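Local coordinates for protein glutathione-independent glyoxalase DJ-1 (PDB 4QYT) that converts methylglyoxal to D-lactate in a single step without glutathione and helps protect the cell against reactive oxygen species, at residues 18-32 and 164-178. Sequence-based numbering, arbitrary orientation.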
loop_
_atom_site.group_PDB
_atom_site.type_symbol
_atom_site.label_atom_id
_atom_site.label_comp_id
_atom_site.label_asym_id
_atom_site.label_seq_id
_atom_site.Cartn_x
_atom_site.Cartn_y
_atom_site.Cartn_z
ATOM N N ILE A 18 -3.528 0.481 2.429
ATOM C CA ILE A 18 -2.958 -0.590 1.621
ATOM C C ILE A 18 -3.802 -0.813 0.367
ATOM O O ILE A 18 -3.261 -0.955 -0.755
ATOM C CB ILE A 18 -2.789 -1.872 2.458
ATOM C CG1 ILE A 18 -1.747 -1.640 3.544
ATOM C CG2 ILE A 18 -2.442 -3.043 1.567
ATOM C CD1 ILE A 18 -1.766 -2.695 4.659
ATOM N N GLU A 19 -5.109 -0.861 0.561
ATOM C CA GLU A 19 -6.028 -1.114 -0.556
ATOM C C GLU A 19 -6.092 0.053 -1.531
ATOM O O GLU A 19 -6.345 -0.171 -2.707
ATOM C CB GLU A 19 -7.383 -1.458 -0.014
ATOM C CG GLU A 19 -7.354 -2.783 0.723
ATOM C CD GLU A 19 -8.492 -3.000 1.633
ATOM O OE1 GLU A 19 -9.440 -2.237 1.685
ATOM O OE2 GLU A 19 -8.358 -4.004 2.403
ATOM N N PHE A 20 -5.871 1.273 -1.050
ATOM C CA PHE A 20 -5.708 2.427 -1.935
ATOM C C PHE A 20 -4.398 2.320 -2.732
ATOM O O PHE A 20 -4.384 2.459 -3.946
ATOM C CB PHE A 20 -5.746 3.734 -1.119
ATOM C CG PHE A 20 -5.587 4.986 -1.964
ATOM C CD1 PHE A 20 -4.322 5.368 -2.444
ATOM C CD2 PHE A 20 -6.694 5.724 -2.361
ATOM C CE1 PHE A 20 -4.168 6.484 -3.258
ATOM C CE2 PHE A 20 -6.553 6.818 -3.174
ATOM C CZ PHE A 20 -5.295 7.174 -3.639
ATOM N N SER A 21 -3.278 2.091 -2.031
ATOM C CA SER A 21 -1.968 2.229 -2.680
ATOM C C SER A 21 -1.679 1.187 -3.752
ATOM O O SER A 21 -0.928 1.460 -4.680
ATOM C CB SER A 21 -0.864 2.221 -1.616
ATOM O OG SER A 21 -1.027 3.283 -0.682
ATOM N N ALA A 22 -2.175 -0.038 -3.586
ATOM C CA ALA A 22 -1.837 -1.072 -4.555
ATOM C C ALA A 22 -2.378 -0.759 -5.964
ATOM O O ALA A 22 -1.576 -0.657 -6.907
ATOM C CB ALA A 22 -2.268 -2.445 -4.046
ATOM N N PRO A 23 -3.702 -0.594 -6.154
ATOM C CA PRO A 23 -4.170 -0.217 -7.489
ATOM C C PRO A 23 -3.550 1.089 -7.949
ATOM O O PRO A 23 -3.268 1.248 -9.137
ATOM C CB PRO A 23 -5.694 -0.174 -7.338
ATOM C CG PRO A 23 -5.953 -0.016 -5.854
ATOM C CD PRO A 23 -4.827 -0.779 -5.219
ATOM N N TRP A 24 -3.395 2.060 -7.055
ATOM C CA TRP A 24 -2.782 3.346 -7.434
ATOM C C TRP A 24 -1.416 3.125 -8.081
ATOM O O TRP A 24 -1.129 3.581 -9.191
ATOM C CB TRP A 24 -2.624 4.241 -6.198
ATOM C CG TRP A 24 -2.039 5.574 -6.510
ATOM C CD1 TRP A 24 -0.717 5.886 -6.444
ATOM C CD2 TRP A 24 -2.700 6.717 -7.021
ATOM N NE1 TRP A 24 -0.513 7.151 -6.876
ATOM C CE2 TRP A 24 -1.711 7.704 -7.217
ATOM C CE3 TRP A 24 -4.033 7.030 -7.310
ATOM C CZ2 TRP A 24 -2.014 8.980 -7.683
ATOM C CZ3 TRP A 24 -4.311 8.303 -7.794
ATOM C CH2 TRP A 24 -3.307 9.242 -7.954
ATOM N N GLY A 25 -0.554 2.397 -7.377
ATOM C CA GLY A 25 0.796 2.198 -7.841
ATOM C C GLY A 25 0.883 1.337 -9.085
ATOM O O GLY A 25 1.786 1.523 -9.911
ATOM N N ILE A 26 -0.026 0.392 -9.206
ATOM C CA ILE A 26 -0.045 -0.501 -10.392
ATOM C C ILE A 26 -0.448 0.275 -11.635
ATOM O O ILE A 26 0.214 0.179 -12.672
ATOM C CB ILE A 26 -0.925 -1.725 -10.100
ATOM C CG1 ILE A 26 -0.225 -2.632 -9.076
ATOM C CG2 ILE A 26 -1.243 -2.516 -11.373
ATOM C CD1 ILE A 26 -1.128 -3.669 -8.440
ATOM N N PHE A 27 -1.527 1.061 -11.556
ATOM C CA PHE A 27 -1.933 1.849 -12.726
ATOM C C PHE A 27 -0.928 2.935 -13.061
ATOM O O PHE A 27 -0.684 3.178 -14.256
ATOM C CB PHE A 27 -3.354 2.388 -12.558
ATOM C CG PHE A 27 -4.408 1.371 -12.831
ATOM C CD1 PHE A 27 -4.675 1.015 -14.143
ATOM C CD2 PHE A 27 -5.100 0.724 -11.847
ATOM C CE1 PHE A 27 -5.591 0.028 -14.445
ATOM C CE2 PHE A 27 -6.031 -0.261 -12.162
ATOM C CZ PHE A 27 -6.246 -0.640 -13.490
ATOM N N LYS A 28 -0.301 3.558 -12.060
ATOM C CA LYS A 28 0.750 4.529 -12.357
ATOM C C LYS A 28 1.913 3.854 -13.101
ATOM O O LYS A 28 2.441 4.378 -14.099
ATOM C CB LYS A 28 1.248 5.202 -11.066
ATOM C CG LYS A 28 0.299 6.266 -10.577
ATOM C CD LYS A 28 0.669 7.603 -11.187
ATOM C CE LYS A 28 -0.250 8.711 -10.766
ATOM N NZ LYS A 28 0.189 10.032 -11.323
ATOM N N ARG A 29 2.320 2.662 -12.663
ATOM C CA ARG A 29 3.391 1.963 -13.371
ATOM C C ARG A 29 3.007 1.646 -14.807
ATOM O O ARG A 29 3.869 1.578 -15.694
ATOM C CB ARG A 29 3.750 0.688 -12.634
ATOM C CG ARG A 29 4.600 0.941 -11.379
ATOM C CD ARG A 29 4.654 -0.294 -10.517
ATOM N NE ARG A 29 5.563 -0.193 -9.381
ATOM C CZ ARG A 29 5.314 0.513 -8.296
ATOM N NH1 ARG A 29 4.143 1.118 -8.121
ATOM N NH2 ARG A 29 6.197 0.521 -7.305
ATOM N N ALA A 30 1.740 1.326 -15.028
ATOM C CA ALA A 30 1.204 1.065 -16.356
ATOM C C ALA A 30 1.077 2.277 -17.233
ATOM O O ALA A 30 0.703 2.160 -18.415
ATOM C CB ALA A 30 -0.133 0.343 -16.240
ATOM N N GLU A 31 1.325 3.451 -16.681
ATOM C CA GLU A 31 1.137 4.728 -17.377
ATOM C C GLU A 31 -0.296 4.859 -17.895
ATOM O O GLU A 31 -0.553 5.413 -18.965
ATOM C CB GLU A 31 2.186 4.902 -18.501
ATOM C CG GLU A 31 3.621 4.847 -17.985
ATOM C CD GLU A 31 4.700 5.042 -19.011
ATOM O OE1 GLU A 31 4.517 4.544 -20.124
ATOM O OE2 GLU A 31 5.517 5.945 -18.789
ATOM N N ILE A 32 -1.241 4.439 -17.051
ATOM C CA ILE A 32 -2.659 4.625 -17.270
ATOM C C ILE A 32 -3.147 5.729 -16.369
ATOM O O ILE A 32 -2.968 5.634 -15.142
ATOM C CB ILE A 32 -3.416 3.318 -17.030
ATOM C CG1 ILE A 32 -3.045 2.287 -18.105
ATOM C CG2 ILE A 32 -4.910 3.550 -16.957
ATOM C CD1 ILE A 32 -3.597 0.895 -17.900
ATOM N N PRO A 164 -6.375 -6.472 2.661
ATOM C CA PRO A 164 -5.100 -5.827 2.369
ATOM C C PRO A 164 -4.116 -6.762 1.742
ATOM O O PRO A 164 -3.388 -6.374 0.848
ATOM C CB PRO A 164 -4.636 -5.312 3.739
ATOM C CG PRO A 164 -5.782 -5.418 4.618
ATOM C CD PRO A 164 -6.818 -6.288 4.051
ATOM N N GLY A 165 -4.106 -8.019 2.170
ATOM C CA GLY A 165 -3.186 -8.996 1.589
ATOM C C GLY A 165 -3.423 -9.320 0.137
ATOM O O GLY A 165 -2.525 -9.829 -0.509
ATOM N N THR A 166 -4.624 -9.037 -0.367
ATOM C CA THR A 166 -4.952 -9.337 -1.763
ATOM C C THR A 166 -5.013 -8.071 -2.618
ATOM O O THR A 166 -5.366 -8.177 -3.800
ATOM C CB THR A 166 -6.267 -10.099 -1.883
ATOM O OG1 THR A 166 -7.351 -9.271 -1.474
ATOM C CG2 THR A 166 -6.244 -11.337 -1.067
ATOM N N ALA A 167 -4.588 -6.924 -2.084
ATOM C CA ALA A 167 -4.708 -5.677 -2.833
ATOM C C ALA A 167 -3.855 -5.661 -4.093
ATOM O O ALA A 167 -4.276 -5.112 -5.118
ATOM C CB ALA A 167 -4.416 -4.516 -1.939
ATOM N N MET A 168 -2.665 -6.248 -4.036
ATOM C CA MET A 168 -1.844 -6.328 -5.228
ATOM C C MET A 168 -2.467 -7.229 -6.302
ATOM O O MET A 168 -2.558 -6.861 -7.471
ATOM C CB MET A 168 -0.418 -6.793 -4.903
ATOM C CG MET A 168 0.391 -5.781 -4.083
ATOM S SD MET A 168 0.736 -4.236 -4.941
ATOM C CE MET A 168 1.931 -4.831 -6.115
ATOM N N LEU A 169 -2.943 -8.403 -5.892
ATOM C CA LEU A 169 -3.651 -9.283 -6.832
ATOM C C LEU A 169 -4.879 -8.625 -7.431
ATOM O O LEU A 169 -5.182 -8.793 -8.633
ATOM C CB LEU A 169 -4.043 -10.581 -6.146
ATOM C CG LEU A 169 -2.883 -11.521 -5.816
ATOM C CD1 LEU A 169 -3.367 -12.565 -4.849
ATOM C CD2 LEU A 169 -2.293 -12.155 -7.070
ATOM N N PHE A 170 -5.590 -7.843 -6.634
ATOM C CA PHE A 170 -6.749 -7.082 -7.070
ATOM C C PHE A 170 -6.378 -6.032 -8.110
ATOM O O PHE A 170 -7.006 -5.953 -9.180
ATOM C CB PHE A 170 -7.339 -6.433 -5.820
ATOM C CG PHE A 170 -8.391 -5.383 -6.070
ATOM C CD1 PHE A 170 -9.635 -5.735 -6.563
ATOM C CD2 PHE A 170 -8.185 -4.059 -5.750
ATOM C CE1 PHE A 170 -10.635 -4.795 -6.711
ATOM C CE2 PHE A 170 -9.180 -3.103 -5.865
ATOM C CZ PHE A 170 -10.417 -3.482 -6.343
ATOM N N GLY A 171 -5.370 -5.219 -7.816
ATOM C CA GLY A 171 -4.932 -4.217 -8.800
ATOM C C GLY A 171 -4.503 -4.841 -10.103
ATOM O O GLY A 171 -4.799 -4.331 -11.186
ATOM N N LEU A 172 -3.786 -5.962 -9.983
ATOM C CA LEU A 172 -3.335 -6.662 -11.169
ATOM C C LEU A 172 -4.519 -7.198 -11.983
ATOM O O LEU A 172 -4.476 -7.141 -13.241
ATOM C CB LEU A 172 -2.372 -7.792 -10.812
ATOM C CG LEU A 172 -0.966 -7.358 -10.484
ATOM C CD1 LEU A 172 -0.216 -8.503 -9.797
ATOM C CD2 LEU A 172 -0.224 -6.857 -11.710
ATOM N N LYS A 173 -5.519 -7.757 -11.314
ATOM C CA LYS A 173 -6.682 -8.288 -12.035
ATOM C C LYS A 173 -7.353 -7.173 -12.849
ATOM O O LYS A 173 -7.718 -7.364 -14.013
ATOM C CB LYS A 173 -7.664 -8.957 -11.069
ATOM C CG LYS A 173 -8.723 -9.804 -11.762
ATOM C CD LYS A 173 -8.165 -11.092 -12.369
ATOM C CE LYS A 173 -9.283 -11.988 -12.856
ATOM N NZ LYS A 173 -8.777 -13.290 -13.355
ATOM N N LEU A 174 -7.499 -5.991 -12.241
ATOM C CA LEU A 174 -8.041 -4.840 -12.959
ATOM C C LEU A 174 -7.191 -4.486 -14.162
ATOM O O LEU A 174 -7.682 -4.338 -15.278
ATOM C CB LEU A 174 -8.191 -3.662 -12.005
ATOM C CG LEU A 174 -9.341 -3.791 -10.999
ATOM C CD1 LEU A 174 -9.042 -2.887 -9.812
ATOM C CD2 LEU A 174 -10.661 -3.436 -11.653
ATOM N N LEU A 175 -5.889 -4.360 -13.954
ATOM C CA LEU A 175 -4.992 -4.025 -15.024
ATOM C C LEU A 175 -5.047 -5.029 -16.183
ATOM O O LEU A 175 -5.022 -4.650 -17.355
ATOM C CB LEU A 175 -3.537 -3.965 -14.497
ATOM C CG LEU A 175 -2.504 -3.589 -15.560
ATOM C CD1 LEU A 175 -2.734 -2.201 -16.133
ATOM C CD2 LEU A 175 -1.104 -3.740 -15.009
ATOM N N GLU A 176 -5.158 -6.301 -15.835
ATOM C CA GLU A 176 -5.182 -7.375 -16.819
ATOM C C GLU A 176 -6.338 -7.218 -17.788
ATOM O O GLU A 176 -6.239 -7.682 -18.935
ATOM C CB GLU A 176 -5.296 -8.729 -16.090
ATOM C CG GLU A 176 -4.980 -9.898 -17.005
ATOM C CD GLU A 176 -5.009 -11.239 -16.313
ATOM O OE1 GLU A 176 -5.462 -11.305 -15.155
ATOM O OE2 GLU A 176 -4.354 -12.169 -16.852
ATOM N N GLN A 177 -7.436 -6.594 -17.367
ATOM C CA GLN A 177 -8.583 -6.442 -18.257
ATOM C C GLN A 177 -8.368 -5.412 -19.343
ATOM O O GLN A 177 -9.083 -5.433 -20.343
ATOM C CB GLN A 177 -9.842 -6.071 -17.466
ATOM C CG GLN A 177 -10.165 -6.969 -16.289
ATOM C CD GLN A 177 -9.970 -8.452 -16.590
ATOM O OE1 GLN A 177 -9.294 -9.157 -15.834
ATOM N NE2 GLN A 177 -10.692 -8.960 -17.525
ATOM N N VAL A 178 -7.462 -4.458 -19.107
ATOM C CA VAL A 178 -7.353 -3.263 -19.928
ATOM C C VAL A 178 -6.015 -3.062 -20.605
ATOM O O VAL A 178 -5.957 -2.455 -21.653
ATOM C CB VAL A 178 -7.730 -1.958 -19.237
ATOM C CG1 VAL A 178 -9.173 -2.009 -18.849
ATOM C CG2 VAL A 178 -6.819 -1.638 -18.042
#
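Pro164 meets Ile18 and Glu19 just ahead of helix 167-178. Ile18 lays CG2 against the ring, 3.8 Å from Pro164 CB, and the two side chains cross at about a right angle. Glu19 brings OE2 to 3.2 Å from Pro164 CD. This carboxylate probably belongs to the active site, together with His133 and the reactive cysteine, here oxidised to the sulfinic acid, at position 114. Glu19 OE1, the other carboxylate oxygen, takes a weak hydrogen bond from Gly81 N. Ala167 then packs methyl to methyl on Ala22, CB to CB 3.7 Å. Met168 bends at chi2 (-65°), which sets SD 3.6 Å from Ala22 CB. At Gly171 the backbones come closest, with its CA 4.3 Å from Pro23 CA. With no CB on Gly171, Ile26 CD1 can lie against its CA. The helices run in roughly the same direction, at 38°, and lie on one side of the central sheet of the DJ-1/PfpI fold, an alpha/beta sandwich. Ile26 is a knob in the hole formed by Met168, Gly171, Leu172 and Leu175. Its CD1 dips toward the backbone, 3.6 Å from Met168 O. Leu174 sends CB to the edge of the Phe27 ring, near its plane, 3.9 Å from CZ. The ring is itself a knob among Gly171, Leu174, Leu175 and Val178. Replacing Phe27 with an alanine is likely to leave this hole unfilled and to take from Leu174 and Val178 the ring edge they pack on. Leu175 holds CG anti to the backbone N (chi1 -179°) and splits its methyls between partners. CD2 meets Ile26 CG2, while CD1 touches Ala30 CB at 3.6 Å and also Ile32 CD1. Val178 CG2 lies beside both Ile32 CD1 and the Phe27 ring edge.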